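Local coordinates for oligogalacturonate lyase (Yersinia enterocolitica subsp. enterocolitica, PDB 3PE7), which cleaves oligogalacturonates, short fragments of pectin, by beta-elimination in the cytoplasm, probably with the help of the manganese ion it binds, at residues A[36-40]-A[128-132]; A[165-170]-A[183-189]; A[121-127]-A[143-149]. All blocks are in the same frame, centred on the assembly; numbering follows the deposited sequence.

Contact 1. Residues A[36-40]-A[128-132]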
loop_
_atom_site.group_PDB
_atom_site.type_symbol
_atom_site.label_atom_id
_atom_site.label_comp_id
_atom_site.label_asym_id
_atom_site.label_seq_id
_atom_site.Cartn_x
_atom_site.Cartn_y
_atom_site.Cartn_z
ATOM N N ASN A 36 7.039 -0.823 -2.828
ATOM C CA ASN A 36 6.395 -0.457 -1.563
ATOM C C ASN A 36 4.881 -0.718 -1.590
ATOM O O ASN A 36 4.353 -1.206 -2.601
ATOM C CB ASN A 36 6.724 1.008 -1.186
ATOM C CG ASN A 36 5.981 2.046 -2.048
ATOM O OD1 ASN A 36 5.885 3.222 -1.666
ATOM N ND2 ASN A 36 5.486 1.634 -3.197
ATOM N N TYR A 37 4.177 -0.405 -0.510
ATOM C CA TYR A 37 2.727 -0.545 -0.529
ATOM C C TYR A 37 2.114 0.380 -1.600
ATOM O O TYR A 37 2.577 1.515 -1.802
ATOM C CB TYR A 37 2.127 -0.275 0.855
ATOM C CG TYR A 37 2.355 -1.380 1.864
ATOM C CD1 TYR A 37 2.339 -2.727 1.486
ATOM C CD2 TYR A 37 2.522 -1.078 3.215
ATOM C CE1 TYR A 37 2.519 -3.752 2.448
ATOM C CE2 TYR A 37 2.694 -2.076 4.166
ATOM C CZ TYR A 37 2.692 -3.403 3.784
ATOM O OH TYR A 37 2.874 -4.381 4.744
ATOM N N PHE A 38 1.101 -0.127 -2.286
ATOM C CA PHE A 38 0.585 0.502 -3.510
ATOM C C PHE A 38 -0.024 1.887 -3.327
ATOM O O PHE A 38 -0.107 2.656 -4.289
ATOM C CB PHE A 38 -0.446 -0.416 -4.204
ATOM C CG PHE A 38 -1.621 -0.770 -3.344
ATOM C CD1 PHE A 38 -2.745 0.055 -3.287
ATOM C CD2 PHE A 38 -1.586 -1.930 -2.560
ATOM C CE1 PHE A 38 -3.830 -0.266 -2.469
ATOM C CE2 PHE A 38 -2.654 -2.249 -1.732
ATOM C CZ PHE A 38 -3.777 -1.424 -1.690
ATOM N N TYR A 39 -0.478 2.187 -2.111
ATOM C CA TYR A 39 -1.118 3.491 -1.836
ATOM C C TYR A 39 -0.119 4.583 -1.423
ATOM O O TYR A 39 -0.504 5.771 -1.293
ATOM C CB TYR A 39 -2.254 3.331 -0.812
ATOM C CG TYR A 39 -1.822 2.655 0.474
ATOM C CD1 TYR A 39 -1.845 1.259 0.602
ATOM C CD2 TYR A 39 -1.377 3.418 1.563
ATOM C CE1 TYR A 39 -1.439 0.632 1.795
ATOM C CE2 TYR A 39 -0.971 2.807 2.735
ATOM C CZ TYR A 39 -0.987 1.421 2.842
ATOM O OH TYR A 39 -0.589 0.830 4.021
ATOM N N GLN A 40 1.146 4.193 -1.226
ATOM C CA GLN A 40 2.230 5.112 -0.806
ATOM C C GLN A 40 3.040 5.594 -2.013
ATOM O O GLN A 40 3.412 4.793 -2.892
ATOM C CB GLN A 40 3.179 4.455 0.222
ATOM C CG GLN A 40 2.522 4.004 1.563
ATOM C CD GLN A 40 2.240 5.166 2.520
ATOM O OE1 GLN A 40 2.749 5.188 3.655
ATOM N NE2 GLN A 40 1.428 6.130 2.078
ATOM N N GLY A 128 1.021 -1.288 11.750
ATOM C CA GLY A 128 0.737 -0.919 10.356
ATOM C C GLY A 128 1.517 0.285 9.849
ATOM O O GLY A 128 2.613 0.606 10.342
ATOM N N THR A 129 0.937 0.961 8.857
ATOM C CA THR A 129 1.641 1.964 8.070
ATOM C C THR A 129 1.211 3.382 8.475
ATOM O O THR A 129 0.032 3.635 8.636
ATOM C CB THR A 129 1.369 1.738 6.563
ATOM O OG1 THR A 129 1.777 0.398 6.210
ATOM C CG2 THR A 129 2.153 2.717 5.711
ATOM N N TRP A 130 2.179 4.274 8.643
ATOM C CA TRP A 130 1.882 5.697 8.888
ATOM C C TRP A 130 1.608 6.367 7.545
ATOM O O TRP A 130 2.371 6.164 6.582
ATOM C CB TRP A 130 3.065 6.368 9.585
ATOM C CG TRP A 130 3.272 5.847 10.956
ATOM C CD1 TRP A 130 3.950 4.718 11.309
ATOM C CD2 TRP A 130 2.770 6.416 12.173
ATOM N NE1 TRP A 130 3.911 4.548 12.683
ATOM C CE2 TRP A 130 3.191 5.578 13.235
ATOM C CE3 TRP A 130 1.999 7.548 12.471
ATOM C CZ2 TRP A 130 2.879 5.849 14.579
ATOM C CZ3 TRP A 130 1.681 7.813 13.810
ATOM C CH2 TRP A 130 2.126 6.969 14.844
ATOM N N VAL A 131 0.537 7.167 7.467
ATOM C CA VAL A 131 0.128 7.759 6.175
ATOM C C VAL A 131 0.040 9.273 6.315
ATOM O O VAL A 131 -0.548 9.769 7.270
ATOM C CB VAL A 131 -1.244 7.188 5.706
ATOM C CG1 VAL A 131 -1.819 7.988 4.513
ATOM C CG2 VAL A 131 -1.095 5.719 5.344
ATOM N N ALA A 132 0.628 9.994 5.362
ATOM C CA ALA A 132 0.652 11.458 5.440
ATOM C C ALA A 132 -0.591 12.087 4.839
ATOM O O ALA A 132 -1.291 11.484 4.026
ATOM C CB ALA A 132 1.900 12.010 4.758
#

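Contact 2. Residues A[165-170]-A[183-189]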
loop_
_atom_site.group_PDB
_atom_site.type_symbol
_atom_site.label_atom_id
_atom_site.label_comp_id
_atom_site.label_asym_id
_atom_site.label_seq_id
_atom_site.Cartn_x
_atom_site.Cartn_y
_atom_site.Cartn_z
ATOM N N LYS A 165 -9.520 -7.954 21.833
ATOM C CA LYS A 165 -9.943 -6.556 22.015
ATOM C C LYS A 165 -8.803 -5.658 22.486
ATOM O O LYS A 165 -8.880 -5.043 23.567
ATOM C CB LYS A 165 -11.140 -6.454 22.978
ATOM C CG LYS A 165 -12.439 -6.973 22.403
ATOM C CD LYS A 165 -13.597 -6.744 23.366
ATOM C CE LYS A 165 -14.722 -7.717 23.104
ATOM N NZ LYS A 165 -15.621 -7.301 21.984
ATOM N N PRO A 166 -7.731 -5.572 21.682
ATOM C CA PRO A 166 -6.563 -4.793 22.081
ATOM C C PRO A 166 -6.883 -3.307 22.161
ATOM O O PRO A 166 -7.719 -2.813 21.395
ATOM C CB PRO A 166 -5.573 -5.030 20.940
ATOM C CG PRO A 166 -6.458 -5.346 19.733
ATOM C CD PRO A 166 -7.600 -6.133 20.320
ATOM N N CYS A 167 -6.217 -2.621 23.083
ATOM C CA CYS A 167 -6.324 -1.177 23.211
ATOM C C CYS A 167 -5.491 -0.509 22.116
ATOM O O CYS A 167 -4.263 -0.601 22.106
ATOM C CB CYS A 167 -5.856 -0.717 24.580
ATOM S SG CYS A 167 -5.929 1.087 24.787
ATOM N N CYS A 168 -6.188 0.136 21.183
ATOM C CA CYS A 168 -5.566 0.809 20.062
ATOM C C CYS A 168 -5.911 2.281 20.090
ATOM O O CYS A 168 -7.048 2.648 20.386
ATOM C CB CYS A 168 -6.103 0.229 18.749
ATOM S SG CYS A 168 -5.761 -1.523 18.522
ATOM N N ARG A 169 -4.934 3.101 19.759
ATOM C CA ARG A 169 -5.172 4.516 19.564
ATOM C C ARG A 169 -4.747 4.966 18.166
ATOM O O ARG A 169 -3.693 4.592 17.648
ATOM C CB ARG A 169 -4.522 5.358 20.678
ATOM C CG ARG A 169 -3.018 5.255 20.795
ATOM C CD ARG A 169 -2.528 5.916 22.093
ATOM N NE ARG A 169 -1.086 6.137 22.045
ATOM C CZ ARG A 169 -0.376 6.796 22.951
ATOM N NH1 ARG A 169 -0.962 7.302 24.043
ATOM N NH2 ARG A 169 0.933 6.931 22.778
ATOM N N LEU A 170 -5.617 5.768 17.564
ATOM C CA LEU A 170 -5.371 6.358 16.259
ATOM C C LEU A 170 -4.671 7.679 16.544
ATOM O O LEU A 170 -5.261 8.585 17.146
ATOM C CB LEU A 170 -6.716 6.587 15.560
ATOM C CG LEU A 170 -6.737 6.833 14.049
ATOM C CD1 LEU A 170 -8.202 6.917 13.603
ATOM C CD2 LEU A 170 -6.004 8.087 13.672
ATOM N N ILE A 183 -6.500 10.828 18.362
ATOM C CA ILE A 183 -7.755 11.142 17.686
ATOM C C ILE A 183 -8.861 10.250 18.256
ATOM O O ILE A 183 -10.001 10.684 18.440
ATOM C CB ILE A 183 -7.627 10.961 16.129
ATOM C CG1 ILE A 183 -6.567 11.904 15.550
ATOM C CG2 ILE A 183 -8.957 11.190 15.427
ATOM C CD1 ILE A 183 -6.515 11.912 13.987
ATOM N N LEU A 184 -8.504 8.997 18.546
ATOM C CA LEU A 184 -9.451 7.977 18.977
ATOM C C LEU A 184 -8.714 6.879 19.731
ATOM O O LEU A 184 -7.598 6.505 19.359
ATOM C CB LEU A 184 -10.168 7.361 17.766
ATOM C CG LEU A 184 -11.132 6.194 17.969
ATOM C CD1 LEU A 184 -12.410 6.586 18.725
ATOM C CD2 LEU A 184 -11.481 5.552 16.608
ATOM N N GLN A 185 -9.334 6.371 20.792
ATOM C CA GLN A 185 -8.775 5.235 21.530
ATOM C C GLN A 185 -9.909 4.324 21.965
ATOM O O GLN A 185 -10.874 4.783 22.592
ATOM C CB GLN A 185 -7.927 5.695 22.725
ATOM C CG GLN A 185 -7.311 4.536 23.526
ATOM C CD GLN A 185 -6.291 5.011 24.537
ATOM O OE1 GLN A 185 -5.376 5.773 24.203
ATOM N NE2 GLN A 185 -6.430 4.548 25.782
ATOM N N GLU A 186 -9.810 3.047 21.579
ATOM C CA GLU A 186 -10.836 2.036 21.845
ATOM C C GLU A 186 -10.201 0.688 22.134
ATOM O O GLU A 186 -9.073 0.429 21.703
ATOM C CB GLU A 186 -11.781 1.871 20.641
ATOM C CG GLU A 186 -12.623 3.106 20.328
ATOM C CD GLU A 186 -13.557 2.915 19.137
ATOM O OE1 GLU A 186 -13.214 2.145 18.201
ATOM O OE2 GLU A 186 -14.635 3.556 19.134
ATOM N N ASN A 187 -10.937 -0.167 22.850
ATOM C CA ASN A 187 -10.517 -1.551 23.067
ATOM C C ASN A 187 -11.062 -2.464 21.971
ATOM O O ASN A 187 -11.817 -3.413 22.210
ATOM C CB ASN A 187 -10.917 -2.027 24.467
ATOM C CG ASN A 187 -10.153 -1.309 25.565
ATOM O OD1 ASN A 187 -9.124 -0.667 25.326
ATOM N ND2 ASN A 187 -10.664 -1.405 26.785
ATOM N N GLN A 188 -10.702 -2.134 20.736
ATOM C CA GLN A 188 -10.935 -3.025 19.596
ATOM C C GLN A 188 -9.846 -2.761 18.562
ATOM O O GLN A 188 -9.241 -1.692 18.535
ATOM C CB GLN A 188 -12.350 -2.885 19.000
ATOM C CG GLN A 188 -12.643 -1.620 18.173
ATOM C CD GLN A 188 -14.126 -1.486 17.834
ATOM O OE1 GLN A 188 -14.771 -2.448 17.396
ATOM N NE2 GLN A 188 -14.682 -0.295 18.060
ATOM N N TRP A 189 -9.588 -3.750 17.721
ATOM C CA TRP A 189 -8.476 -3.664 16.775
ATOM C C TRP A 189 -8.761 -2.624 15.687
ATOM O O TRP A 189 -9.643 -2.823 14.845
ATOM C CB TRP A 189 -8.272 -5.025 16.129
ATOM C CG TRP A 189 -6.962 -5.206 15.434
ATOM C CD1 TRP A 189 -5.963 -4.286 15.271
ATOM C CD2 TRP A 189 -6.518 -6.400 14.794
ATOM N NE1 TRP A 189 -4.912 -4.846 14.564
ATOM C CE2 TRP A 189 -5.236 -6.140 14.260
ATOM C CE3 TRP A 189 -7.088 -7.675 14.614
ATOM C CZ2 TRP A 189 -4.506 -7.108 13.560
ATOM C CZ3 TRP A 189 -6.361 -8.640 13.930
ATOM C CH2 TRP A 189 -5.077 -8.344 13.407
HETATM O O HOH W 1 -3.485 7.139 25.335
#

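Contact 3. Residues A[121-127]-A[143-149]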
loop_
_atom_site.group_PDB
_atom_site.type_symbol
_atom_site.label_atom_id
_atom_site.label_comp_id
_atom_site.label_asym_id
_atom_site.label_seq_id
_atom_site.Cartn_x
_atom_site.Cartn_y
_atom_site.Cartn_z
ATOM N N PRO A 121 6.167 5.873 21.847
ATOM C CA PRO A 121 6.669 5.787 23.234
ATOM C C PRO A 121 6.687 4.352 23.781
ATOM O O PRO A 121 6.038 3.467 23.219
ATOM C CB PRO A 121 5.738 6.726 24.027
ATOM C CG PRO A 121 4.531 6.931 23.180
ATOM C CD PRO A 121 4.898 6.624 21.743
ATOM N N ALA A 122 7.442 4.153 24.866
ATOM C CA ALA A 122 7.750 2.834 25.455
ATOM C C ALA A 122 6.592 1.871 25.679
ATOM O O ALA A 122 6.742 0.662 25.464
ATOM C CB ALA A 122 8.494 3.028 26.801
ATOM N N GLU A 123 5.466 2.404 26.141
ATOM C CA GLU A 123 4.328 1.588 26.572
ATOM C C GLU A 123 3.420 1.170 25.421
ATOM O O GLU A 123 2.373 0.567 25.643
ATOM C CB GLU A 123 3.487 2.371 27.585
ATOM C CG GLU A 123 4.102 2.495 28.981
ATOM C CD GLU A 123 3.092 3.002 30.016
ATOM O OE1 GLU A 123 3.364 4.042 30.658
ATOM O OE2 GLU A 123 2.027 2.353 30.193
ATOM N N TRP A 124 3.832 1.511 24.203
ATOM C CA TRP A 124 3.036 1.299 22.999
ATOM C C TRP A 124 3.895 0.686 21.892
ATOM O O TRP A 124 5.126 0.765 21.928
ATOM C CB TRP A 124 2.426 2.628 22.529
ATOM C CG TRP A 124 1.496 3.241 23.553
ATOM C CD1 TRP A 124 1.851 4.029 24.605
ATOM C CD2 TRP A 124 0.077 3.093 23.616
ATOM N NE1 TRP A 124 0.741 4.384 25.328
ATOM C CE2 TRP A 124 -0.366 3.817 24.748
ATOM C CE3 TRP A 124 -0.865 2.425 22.827
ATOM C CZ2 TRP A 124 -1.710 3.904 25.101
ATOM C CZ3 TRP A 124 -2.210 2.488 23.185
ATOM C CH2 TRP A 124 -2.623 3.225 24.324
ATOM N N VAL A 125 3.221 0.064 20.926
ATOM C CA VAL A 125 3.857 -0.535 19.752
ATOM C C VAL A 125 3.148 0.001 18.497
ATOM O O VAL A 125 1.919 -0.069 18.393
ATOM C CB VAL A 125 3.771 -2.084 19.772
ATOM C CG1 VAL A 125 4.546 -2.685 18.601
ATOM C CG2 VAL A 125 4.282 -2.648 21.097
ATOM N N GLY A 126 3.933 0.523 17.557
ATOM C CA GLY A 126 3.380 0.953 16.270
ATOM C C GLY A 126 2.794 -0.244 15.530
ATOM O O GLY A 126 3.396 -1.320 15.491
ATOM N N TYR A 127 1.607 -0.054 14.961
ATOM C CA TYR A 127 0.944 -1.074 14.160
ATOM C C TYR A 127 0.609 -0.547 12.769
ATOM O O TYR A 127 -0.010 0.501 12.623
ATOM C CB TYR A 127 -0.323 -1.611 14.833
ATOM C CG TYR A 127 -1.103 -2.526 13.915
ATOM C CD1 TYR A 127 -2.232 -2.067 13.223
ATOM C CD2 TYR A 127 -0.677 -3.841 13.686
ATOM C CE1 TYR A 127 -2.938 -2.907 12.345
ATOM C CE2 TYR A 127 -1.371 -4.679 12.810
ATOM C CZ TYR A 127 -2.500 -4.204 12.151
ATOM O OH TYR A 127 -3.173 -5.017 11.284
ATOM N N GLU A 143 -1.204 2.982 17.217
ATOM C CA GLU A 143 -0.350 2.429 18.271
ATOM C C GLU A 143 -1.179 1.514 19.154
ATOM O O GLU A 143 -2.340 1.809 19.465
ATOM C CB GLU A 143 0.274 3.551 19.106
ATOM C CG GLU A 143 1.269 4.408 18.312
ATOM C CD GLU A 143 1.777 5.603 19.084
ATOM O OE1 GLU A 143 1.386 5.780 20.268
ATOM O OE2 GLU A 143 2.591 6.347 18.498
ATOM N N ILE A 144 -0.592 0.385 19.541
ATOM C CA ILE A 144 -1.295 -0.611 20.353
ATOM C C ILE A 144 -0.567 -0.717 21.688
ATOM O O ILE A 144 0.662 -0.680 21.723
ATOM C CB ILE A 144 -1.327 -1.994 19.648
ATOM C CG1 ILE A 144 -2.002 -1.855 18.266
ATOM C CG2 ILE A 144 -2.002 -3.060 20.548
ATOM C CD1 ILE A 144 -2.282 -3.179 17.503
ATOM N N ARG A 145 -1.317 -0.803 22.782
ATOM C CA ARG A 145 -0.681 -0.870 24.089
ATOM C C ARG A 145 0.213 -2.107 24.125
ATOM O O ARG A 145 -0.201 -3.177 23.689
ATOM C CB ARG A 145 -1.727 -0.912 25.210
ATOM C CG ARG A 145 -1.128 -0.592 26.561
ATOM C CD ARG A 145 -2.145 -0.694 27.694
ATOM N NE ARG A 145 -3.224 0.287 27.580
ATOM C CZ ARG A 145 -3.102 1.593 27.836
ATOM N NH1 ARG A 145 -1.943 2.111 28.227
ATOM N NH2 ARG A 145 -4.159 2.389 27.711
ATOM N N ARG A 146 1.436 -1.946 24.622
ATOM C CA ARG A 146 2.411 -3.053 24.630
ATOM C C ARG A 146 1.851 -4.315 25.295
ATOM O O ARG A 146 2.065 -5.429 24.807
ATOM C CB ARG A 146 3.716 -2.642 25.321
ATOM C CG ARG A 146 4.761 -3.773 25.339
ATOM C CD ARG A 146 6.066 -3.346 25.971
ATOM N NE ARG A 146 6.708 -2.287 25.201
ATOM C CZ ARG A 146 7.354 -2.463 24.052
ATOM N NH1 ARG A 146 7.449 -3.665 23.499
ATOM N NH2 ARG A 146 7.895 -1.414 23.446
ATOM N N GLU A 147 1.163 -4.130 26.423
ATOM C CA GLU A 147 0.516 -5.221 27.160
ATOM C C GLU A 147 -0.406 -6.055 26.290
ATOM O O GLU A 147 -0.580 -7.263 26.523
ATOM C CB GLU A 147 -0.331 -4.649 28.297
ATOM C CG GLU A 147 0.128 -4.947 29.690
ATOM C CD GLU A 147 -1.041 -4.844 30.662
ATOM O OE1 GLU A 147 -1.220 -5.766 31.505
ATOM O OE2 GLU A 147 -1.805 -3.853 30.547
ATOM N N ASP A 148 -1.013 -5.395 25.304
ATOM C CA ASP A 148 -1.998 -6.018 24.424
ATOM C C ASP A 148 -1.390 -6.484 23.103
ATOM O O ASP A 148 -2.049 -7.193 22.343
ATOM C CB ASP A 148 -3.121 -5.030 24.112
ATOM C CG ASP A 148 -3.984 -4.730 25.312
ATOM O OD1 ASP A 148 -3.890 -5.475 26.321
ATOM O OD2 ASP A 148 -4.777 -3.760 25.244
ATOM N N TRP A 149 -0.154 -6.084 22.828
ATOM C CA TRP A 149 0.478 -6.421 21.559
ATOM C C TRP A 149 1.143 -7.785 21.591
ATOM O O TRP A 149 1.755 -8.156 22.596
ATOM C CB TRP A 149 1.516 -5.367 21.160
ATOM C CG TRP A 149 2.262 -5.740 19.901
ATOM C CD1 TRP A 149 3.594 -6.067 19.790
ATOM C CD2 TRP A 149 1.709 -5.867 18.587
ATOM N NE1 TRP A 149 3.897 -6.362 18.483
ATOM C CE2 TRP A 149 2.765 -6.242 17.721
ATOM C CE3 TRP A 149 0.419 -5.703 18.052
ATOM C CZ2 TRP A 149 2.573 -6.466 16.351
ATOM C CZ3 TRP A 149 0.232 -5.913 16.681
ATOM C CH2 TRP A 149 1.303 -6.295 15.850
#

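Contact 1. Residues A[36-40]-A[128-132]
Thr129 OG1 is met by two tyrosines of residues 36-40, one through its hydroxyl and one through a ring edge. Residues 129-132 belong to strand 124-132, the first strand of one blade of the seven-bladed beta-propeller, while residues 36-40 form part of a loop lying close to the centre of the chain. The loop holds its shape through a type I turn from Tyr37 to Gln40, closed by Gln40 N donating to Tyr37 O at 3.1 Å. From this turn the Tyr39 phenol meets the threonine head-on. Its OH lies 3.3 Å from Thr129 OG1, a weak hydrogen bond at best, whose proton is not settled. With Tyr39 CG wedged between the backbone N and the carbonyl carbon (chi1 54°), the phenol OH ends beside Thr129. Tyr37 behaves differently: it presents a ring edge, with CE2 3.3 Å from Thr129 OG1 and the oxygen near the ring plane. The Tyr37 ring also lies beside Phe84 and His355 and touches Gln350, and the last two are ligands of the manganese ion. Thr129 therefore stands one shell behind a residue that lines the metal site, and the contact joins the blade to the surroundings of that site. Tyr39 and Val131 form an apolar pair: the edge of the Tyr39 ring runs into the Val131 side chain at about a right angle, CE2 lying 3.9 Å from Val131 CG2, and the same ring makes an edge-to-face contact with His192. Gln40 comes in separately. Bent at its second torsion (chi2 -77°), it approaches Thr129 from the side of the methyl group, and the amide carbon Gln40 CD lies 4.0 Å from Thr129 CG2.

Contact 2. Residues A[165-170]-A[183-189]
The beta hairpin of strands 168-174 and 180-186 is seen here at its open end, where Cys168 pairs with Glu186 and Leu170 with Leu184. Cys168 N donates to Glu186 O at 2.9 Å, nearly straight at 169°, and Glu186 N returns a bond of 3.0 Å to Cys168 O. Between these pairs Arg169 and Gln185 form a non-hydrogen-bonded pair whose side chains run alongside each other in the same direction. Gln185 leaves with CG anti to its backbone N (chi1 -180°) and stays extended, which lays its OE1 beside the aliphatic part of Arg169, near CD. A water spans the two, accepting from Arg169 NH1 at 2.8 Å and donating to Gln185 OE1 at 2.6 Å, while the Arg169 guanidinium is also engaged in a salt bridge with Glu143. The hairpin supplies the third and fourth strands of a propeller blade, and its outermost strand is kinked by a classic beta bulge: Ile183 and Leu184 both stand across from Leu170. Both bonds of Leu170 survive the bulge, since Leu170 N reaches Leu184 O at 2.8 Å and Ile183 N reaches Leu170 O at the same length. Beside the bulge, Leu170 CD2 packs 3.9 Å from Ile183 CD1, the two side chains meeting at a slant. Past the strands, Asn187 centres an inverse gamma turn, and Pro166 CG comes within 4.0 Å of Trp189 CB.

Contact 3. Residues A[121-127]-A[143-149]
Backbone hydrogen bonds set the register between Val125 and Ile144, the hydrogen-bonded pair of this antiparallel hairpin in the propeller blade: Val125 N reaches Ile144 O, and Ile144 N reaches Val125 O, each at 2.8 Å. Beyond the last paired residues the ladder is extended by Arg146, whose N donates to Glu123 O at 2.9 Å, almost straight (174°) although it arrives from above the carbonyl plane. The Arg146 side chain then takes hold of the type I turn from Pro121 to Trp124. Bent at chi3 (-64°), it brings its guanidinium side-on to Ala122 O, which takes NE at 3.0 Å and NH2 at 3.1 Å; the oxygen lies in the guanidinium plane, so one carbonyl, gripped twice, fixes the rotation of the group.

Aromatic contacts make up the second kind. Arg145 lies over one face of the Trp124 indole, its CB 4.3 Å from the centroid of the six-membered ring, and its guanidinium turns a face toward the rim at Trp124 CZ2 and CH2 with the two planes 49° apart. Arg169 makes a cation-pi contact on the opposite face, leaving the indole between two arginines. On the other side of the sheet Val125 CG1 stands over the Trp149 five-membered ring, 3.8 Å from its centroid, a CH-pi contact. Tyr127 and Trp149 touch at their borders, neither over the other's face, and Tyr127 and Trp189 meet edge-to-face.

Apolar packing completes the set, with Tyr127 CB 3.7 Å from Ile144 CD1 and the two side chains running side by side. Strand 138-145 lies between 124-132 and 168-174, and helix 155-161 touches the hairpin through Phe158 on Tyr127 and Phe161 on Ile144.

Contacts 2 and 3 belong to the periphery of a single blade, their centres 11 Å apart, and take up successive hairpins of its four-stranded sheet; contact 1 sits near the middle of the propeller and ties that blade's first strand to a distant loop. Contact 3 is a surface contact, while contacts 1 and 2 are both partly buried. The chemistry follows the place. Backbone ladders dominate the two peripheral contacts, whereas the central one relies on side chains, with at most a weak bond between hydroxyls. A probable hydrogen bond from Cys167 N to Asp148 OD2 and the Arg169–Glu143 pair tie the two hairpins together. Contact 1 shares strand 124-132 with contact 3, and Trp130 packs on Glu143 between them.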